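Local coordinates for protein KLLA0F20702p (PDB 5Y5A) that is the yeast telomerase subunit Est1, here its N-terminal part, which binds Cdc13 and so probably brings telomerase to chromosome ends, at residues 140-152 with 172-185. Residues are numbered along the deposited sequence; the frame is centred on the assembly and turned at random.
Sequences LIFANYNLTALIP and NVLKPEDSFSIDCV
Both faces of the Tyr-145 ring have a neighbour toward the rim: on one, Phe-180 CE2 leads the ring edge of a T-shaped (edge-to-face) stack, centroids 4.9 Å apart and planes at 77°, and on the opposite one lies Asn-144 CB. The carbonyl O of Asn-172 sits at the tyrosine's edge. Cys-184 SG lies over the rim of one Phe-180 face, while Leu-174 CD2 meets that ring's edge in plane. In this TPR-like, all-helical Est1 domain, the end of helix 113-144 and the chain just after it thus pack on the start of helix 179-206 and the chain leading into it. Phe-180 reaches Tyr-145 because its CG is anti to the backbone N (chi1 -179°), and the phenol OH hydrogen-bonds onward to Leu-53 O in helix 33-53. A leucine in place of Tyr-145 would probably leave the Phe-180 edge without its aromatic face and Leu-53 O without this hydroxyl partner. Just beyond, a single beta bridge pairs Asn-146 with Val-173: Asn-146 N donates almost straight to Asn-172 O (2.8 Å), approaching from above the carbonyl plane, and Leu-174 N returns a bond to Asn-146 O within that carbonyl's plane. Leu-174 CD1 packs on Tyr-145 CB and Leu-147 CD2. Farther along, Leu-150 CD1 lies 3.4 Å from Leu-174 O, CD2 touches Ser-181 CB (3.7 Å), Pro-176 CA and Val-185 CG2, and both Leu-150 and Val-185 also touch apolar side chains of the bound peptide. An Asx turn, Asn-146 OD1 accepting from Thr-148 N and OG1, overlaps the start of the turn carrying Leu-150. Ile-151 and Val-185 meet tip to tip, CD1 to CG1 at 3.8 Å.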
loop_
_atom_site.group_PDB
_atom_site.type_symbol
_atom_site.label_atom_id
_atom_site.label_comp_id
_atom_site.label_asym_id
_atom_site.label_seq_id
_atom_site.Cartn_x
_atom_site.Cartn_y
_atom_site.Cartn_z
ATOM N N LEU A 140 -9.902 -23.186 12.644
ATOM C CA LEU A 140 -9.764 -23.433 14.073
ATOM C C LEU A 140 -10.069 -22.167 14.853
ATOM O O LEU A 140 -10.874 -22.176 15.782
ATOM C CB LEU A 140 -8.354 -23.923 14.410
ATOM C CG LEU A 140 -8.034 -24.010 15.907
ATOM C CD1 LEU A 140 -8.865 -25.094 16.578
ATOM C CD2 LEU A 140 -6.554 -24.242 16.158
ATOM N N ILE A 141 -9.424 -21.079 14.451
ATOM C CA ILE A 141 -9.539 -19.803 15.139
ATOM C C ILE A 141 -10.972 -19.281 15.142
ATOM O O ILE A 141 -11.515 -18.946 16.193
ATOM C CB ILE A 141 -8.613 -18.756 14.503
ATOM C CG1 ILE A 141 -7.157 -19.074 14.843
ATOM C CG2 ILE A 141 -8.974 -17.360 14.975
ATOM C CD1 ILE A 141 -6.161 -18.245 14.064
ATOM N N PHE A 142 -11.573 -19.240 13.976
ATOM C CA PHE A 142 -12.916 -18.746 13.829
ATOM C C PHE A 142 -13.975 -19.638 14.456
ATOM O O PHE A 142 -15.098 -19.221 14.655
ATOM C CB PHE A 142 -13.220 -18.539 12.357
ATOM C CG PHE A 142 -12.681 -17.258 11.802
ATOM C CD1 PHE A 142 -11.387 -17.168 11.383
ATOM C CD2 PHE A 142 -13.477 -16.149 11.700
ATOM C CE1 PHE A 142 -10.885 -15.999 10.877
ATOM C CE2 PHE A 142 -12.982 -14.975 11.190
ATOM C CZ PHE A 142 -11.684 -14.903 10.778
ATOM N N ALA A 143 -13.611 -20.871 14.758
ATOM C CA ALA A 143 -14.538 -21.823 15.370
ATOM C C ALA A 143 -14.609 -21.655 16.885
ATOM O O ALA A 143 -15.642 -21.921 17.500
ATOM C CB ALA A 143 -14.145 -23.250 15.022
ATOM N N ASN A 144 -13.504 -21.220 17.483
ATOM C CA ASN A 144 -13.433 -21.045 18.933
ATOM C C ASN A 144 -13.815 -19.647 19.413
ATOM O O ASN A 144 -14.474 -19.493 20.441
ATOM C CB ASN A 144 -12.024 -21.368 19.434
ATOM C CG ASN A 144 -11.791 -22.850 19.610
ATOM O OD1 ASN A 144 -11.951 -23.388 20.707
ATOM N ND2 ASN A 144 -11.406 -23.520 18.531
ATOM N N TYR A 145 -13.396 -18.625 18.673
ATOM C CA TYR A 145 -13.496 -17.263 19.179
ATOM C C TYR A 145 -14.255 -16.322 18.245
ATOM O O TYR A 145 -14.190 -16.452 17.020
ATOM C CB TYR A 145 -12.091 -16.718 19.454
ATOM C CG TYR A 145 -11.225 -17.663 20.268
ATOM C CD1 TYR A 145 -11.474 -17.876 21.618
ATOM C CD2 TYR A 145 -10.160 -18.345 19.684
ATOM C CE1 TYR A 145 -10.689 -18.738 22.365
ATOM C CE2 TYR A 145 -9.369 -19.209 20.425
ATOM C CZ TYR A 145 -9.639 -19.400 21.763
ATOM O OH TYR A 145 -8.861 -20.254 22.509
ATOM N N ASN A 146 -14.982 -15.380 18.842
ATOM C CA ASN A 146 -15.678 -14.336 18.093
ATOM C C ASN A 146 -14.763 -13.126 17.914
ATOM O O ASN A 146 -14.312 -12.525 18.888
ATOM C CB ASN A 146 -16.974 -13.936 18.807
ATOM C CG ASN A 146 -17.920 -13.150 17.916
ATOM O OD1 ASN A 146 -17.494 -12.446 17.002
ATOM N ND2 ASN A 146 -19.215 -13.267 18.183
ATOM N N LEU A 147 -14.486 -12.770 16.666
ATOM C CA LEU A 147 -13.510 -11.723 16.396
ATOM C C LEU A 147 -14.154 -10.391 16.032
ATOM O O LEU A 147 -13.477 -9.488 15.542
ATOM C CB LEU A 147 -12.571 -12.162 15.269
ATOM C CG LEU A 147 -11.891 -13.520 15.440
ATOM C CD1 LEU A 147 -10.877 -13.746 14.335
ATOM C CD2 LEU A 147 -11.231 -13.606 16.800
ATOM N N THR A 148 -15.454 -10.262 16.277
ATOM C CA THR A 148 -16.201 -9.100 15.797
ATOM C C THR A 148 -15.823 -7.793 16.493
ATOM O O THR A 148 -16.176 -6.712 16.019
ATOM C CB THR A 148 -17.720 -9.310 15.948
ATOM O OG1 THR A 148 -17.996 -9.914 17.217
ATOM C CG2 THR A 148 -18.242 -10.211 14.843
ATOM N N ALA A 149 -15.109 -7.885 17.608
ATOM C CA ALA A 149 -14.663 -6.684 18.305
ATOM C C ALA A 149 -13.387 -6.127 17.684
ATOM O O ALA A 149 -12.976 -5.006 17.990
ATOM C CB ALA A 149 -14.450 -6.973 19.781
ATOM N N LEU A 150 -12.767 -6.904 16.803
ATOM C CA LEU A 150 -11.468 -6.540 16.247
ATOM C C LEU A 150 -11.453 -6.586 14.725
ATOM O O LEU A 150 -10.653 -5.916 14.078
ATOM C CB LEU A 150 -10.381 -7.469 16.792
ATOM C CG LEU A 150 -10.296 -7.657 18.309
ATOM C CD1 LEU A 150 -11.147 -8.833 18.776
ATOM C CD2 LEU A 150 -8.849 -7.829 18.734
ATOM N N ILE A 151 -12.354 -7.382 14.166
ATOM C CA ILE A 151 -12.348 -7.716 12.749
ATOM C C ILE A 151 -13.691 -7.324 12.127
ATOM O O ILE A 151 -14.718 -7.386 12.800
ATOM C CB ILE A 151 -12.061 -9.235 12.572
ATOM C CG1 ILE A 151 -10.638 -9.549 13.020
ATOM C CG2 ILE A 151 -12.239 -9.694 11.157
ATOM C CD1 ILE A 151 -9.618 -8.592 12.475
ATOM N N PRO A 152 -13.686 -6.879 10.856
ATOM C CA PRO A 152 -14.961 -6.651 10.163
ATOM C C PRO A 152 -15.822 -7.913 10.150
ATOM O O PRO A 152 -15.300 -9.007 9.952
ATOM C CB PRO A 152 -14.532 -6.264 8.746
ATOM C CG PRO A 152 -13.155 -5.698 8.908
ATOM C CD PRO A 152 -12.527 -6.474 10.039
ATOM N N ASN A 172 -16.842 -16.288 24.542
ATOM C CA ASN A 172 -16.177 -16.594 23.279
ATOM C C ASN A 172 -15.762 -15.334 22.527
ATOM O O ASN A 172 -14.949 -15.395 21.606
ATOM C CB ASN A 172 -17.080 -17.450 22.387
ATOM C CG ASN A 172 -17.086 -18.913 22.787
ATOM O OD1 ASN A 172 -16.609 -19.279 23.863
ATOM N ND2 ASN A 172 -17.633 -19.760 21.922
ATOM N N VAL A 173 -16.327 -14.196 22.920
ATOM C CA VAL A 173 -16.041 -12.931 22.254
ATOM C C VAL A 173 -14.774 -12.285 22.805
ATOM O O VAL A 173 -14.721 -11.887 23.968
ATOM C CB VAL A 173 -17.209 -11.940 22.392
ATOM C CG1 VAL A 173 -16.925 -10.677 21.589
ATOM C CG2 VAL A 173 -18.502 -12.588 21.934
ATOM N N LEU A 174 -13.759 -12.179 21.954
ATOM C CA LEU A 174 -12.473 -11.631 22.358
ATOM C C LEU A 174 -12.519 -10.115 22.509
ATOM O O LEU A 174 -12.932 -9.401 21.593
ATOM C CB LEU A 174 -11.392 -12.020 21.351
ATOM C CG LEU A 174 -11.012 -13.501 21.326
ATOM C CD1 LEU A 174 -9.908 -13.746 20.315
ATOM C CD2 LEU A 174 -10.588 -13.963 22.711
ATOM N N LYS A 175 -12.087 -9.630 23.670
ATOM C CA LYS A 175 -12.015 -8.197 23.921
ATOM C C LYS A 175 -10.833 -7.599 23.170
ATOM O O LYS A 175 -9.768 -8.206 23.097
ATOM C CB LYS A 175 -11.908 -7.920 25.421
ATOM C CG LYS A 175 -13.102 -8.441 26.213
ATOM C CD LYS A 175 -13.084 -7.959 27.655
ATOM C CE LYS A 175 -14.355 -8.378 28.382
ATOM N NZ LYS A 175 -14.422 -7.831 29.763
ATOM N N PRO A 176 -11.018 -6.399 22.606
ATOM C CA PRO A 176 -10.049 -5.811 21.674
ATOM C C PRO A 176 -8.692 -5.457 22.279
ATOM O O PRO A 176 -7.828 -4.967 21.553
ATOM C CB PRO A 176 -10.783 -4.568 21.154
ATOM C CG PRO A 176 -11.760 -4.235 22.211
ATOM C CD PRO A 176 -12.208 -5.546 22.769
ATOM N N GLU A 177 -8.492 -5.708 23.566
ATOM C CA GLU A 177 -7.278 -5.231 24.214
ATOM C C GLU A 177 -6.413 -6.313 24.864
ATOM O O GLU A 177 -5.262 -6.051 25.218
ATOM C CB GLU A 177 -7.694 -4.226 25.290
ATOM C CG GLU A 177 -8.457 -3.035 24.709
ATOM C CD GLU A 177 -8.775 -1.965 25.732
ATOM O OE1 GLU A 177 -9.000 -2.308 26.914
ATOM O OE2 GLU A 177 -8.800 -0.776 25.347
ATOM N N ASP A 178 -6.957 -7.518 25.004
ATOM C CA ASP A 178 -6.198 -8.659 25.522
ATOM C C ASP A 178 -4.996 -8.964 24.621
ATOM O O ASP A 178 -5.023 -8.690 23.422
ATOM C CB ASP A 178 -7.090 -9.906 25.615
ATOM C CG ASP A 178 -8.115 -9.819 26.730
ATOM O OD1 ASP A 178 -7.927 -8.998 27.654
ATOM O OD2 ASP A 178 -9.105 -10.582 26.690
ATOM N N SER A 179 -3.943 -9.527 25.207
ATOM C CA SER A 179 -2.808 -10.014 24.433
ATOM C C SER A 179 -3.244 -11.141 23.504
ATOM O O SER A 179 -2.847 -11.187 22.341
ATOM C CB SER A 179 -1.687 -10.502 25.351
ATOM O OG SER A 179 -0.993 -9.419 25.940
ATOM N N PHE A 180 -4.069 -12.044 24.027
ATOM C CA PHE A 180 -4.533 -13.207 23.276
ATOM C C PHE A 180 -5.326 -12.826 22.030
ATOM O O PHE A 180 -5.214 -13.484 20.993
ATOM C CB PHE A 180 -5.385 -14.108 24.168
ATOM C CG PHE A 180 -5.888 -15.340 23.477
ATOM C CD1 PHE A 180 -5.031 -16.388 23.195
ATOM C CD2 PHE A 180 -7.221 -15.455 23.118
ATOM C CE1 PHE A 180 -5.491 -17.528 22.565
ATOM C CE2 PHE A 180 -7.687 -16.594 22.489
ATOM C CZ PHE A 180 -6.818 -17.631 22.211
ATOM N N SER A 181 -6.126 -11.769 22.136
ATOM C CA SER A 181 -6.918 -11.293 21.006
ATOM C C SER A 181 -6.017 -10.830 19.873
ATOM O O SER A 181 -6.296 -11.084 18.704
ATOM C CB SER A 181 -7.847 -10.160 21.438
ATOM O OG SER A 181 -8.742 -10.605 22.445
ATOM N N ILE A 182 -4.931 -10.151 20.228
ATOM C CA ILE A 182 -3.960 -9.700 19.240
ATOM C C ILE A 182 -3.294 -10.894 18.557
ATOM O O ILE A 182 -3.128 -10.906 17.335
ATOM C CB ILE A 182 -2.887 -8.800 19.878
ATOM C CG1 ILE A 182 -3.541 -7.563 20.500
ATOM C CG2 ILE A 182 -1.851 -8.377 18.844
ATOM C CD1 ILE A 182 -2.553 -6.568 21.071
ATOM N N ASP A 183 -2.936 -11.899 19.356
ATOM C CA ASP A 183 -2.283 -13.106 18.853
ATOM C C ASP A 183 -3.156 -13.843 17.846
ATOM O O ASP A 183 -2.657 -14.377 16.852
ATOM C CB ASP A 183 -1.930 -14.048 20.009
ATOM C CG ASP A 183 -1.209 -13.341 21.138
ATOM O OD1 ASP A 183 -0.684 -12.230 20.905
ATOM O OD2 ASP A 183 -1.165 -13.895 22.258
ATOM N N CYS A 184 -4.459 -13.869 18.114
ATOM C CA CYS A 184 -5.421 -14.535 17.244
ATOM C C CYS A 184 -5.529 -13.852 15.892
ATOM O O CYS A 184 -5.549 -14.520 14.857
ATOM C CB CYS A 184 -6.799 -14.581 17.899
ATOM S SG CYS A 184 -6.909 -15.685 19.306
ATOM N N VAL A 185 -5.612 -12.522 15.910
ATOM C CA VAL A 185 -5.734 -11.749 14.681
ATOM C C VAL A 185 -4.444 -11.830 13.877
ATOM O O VAL A 185 -4.474 -12.012 12.657
ATOM C CB VAL A 185 -6.078 -10.272 14.969
ATOM C CG1 VAL A 185 -6.123 -9.477 13.682
ATOM C CG2 VAL A 185 -7.410 -10.173 15.700
#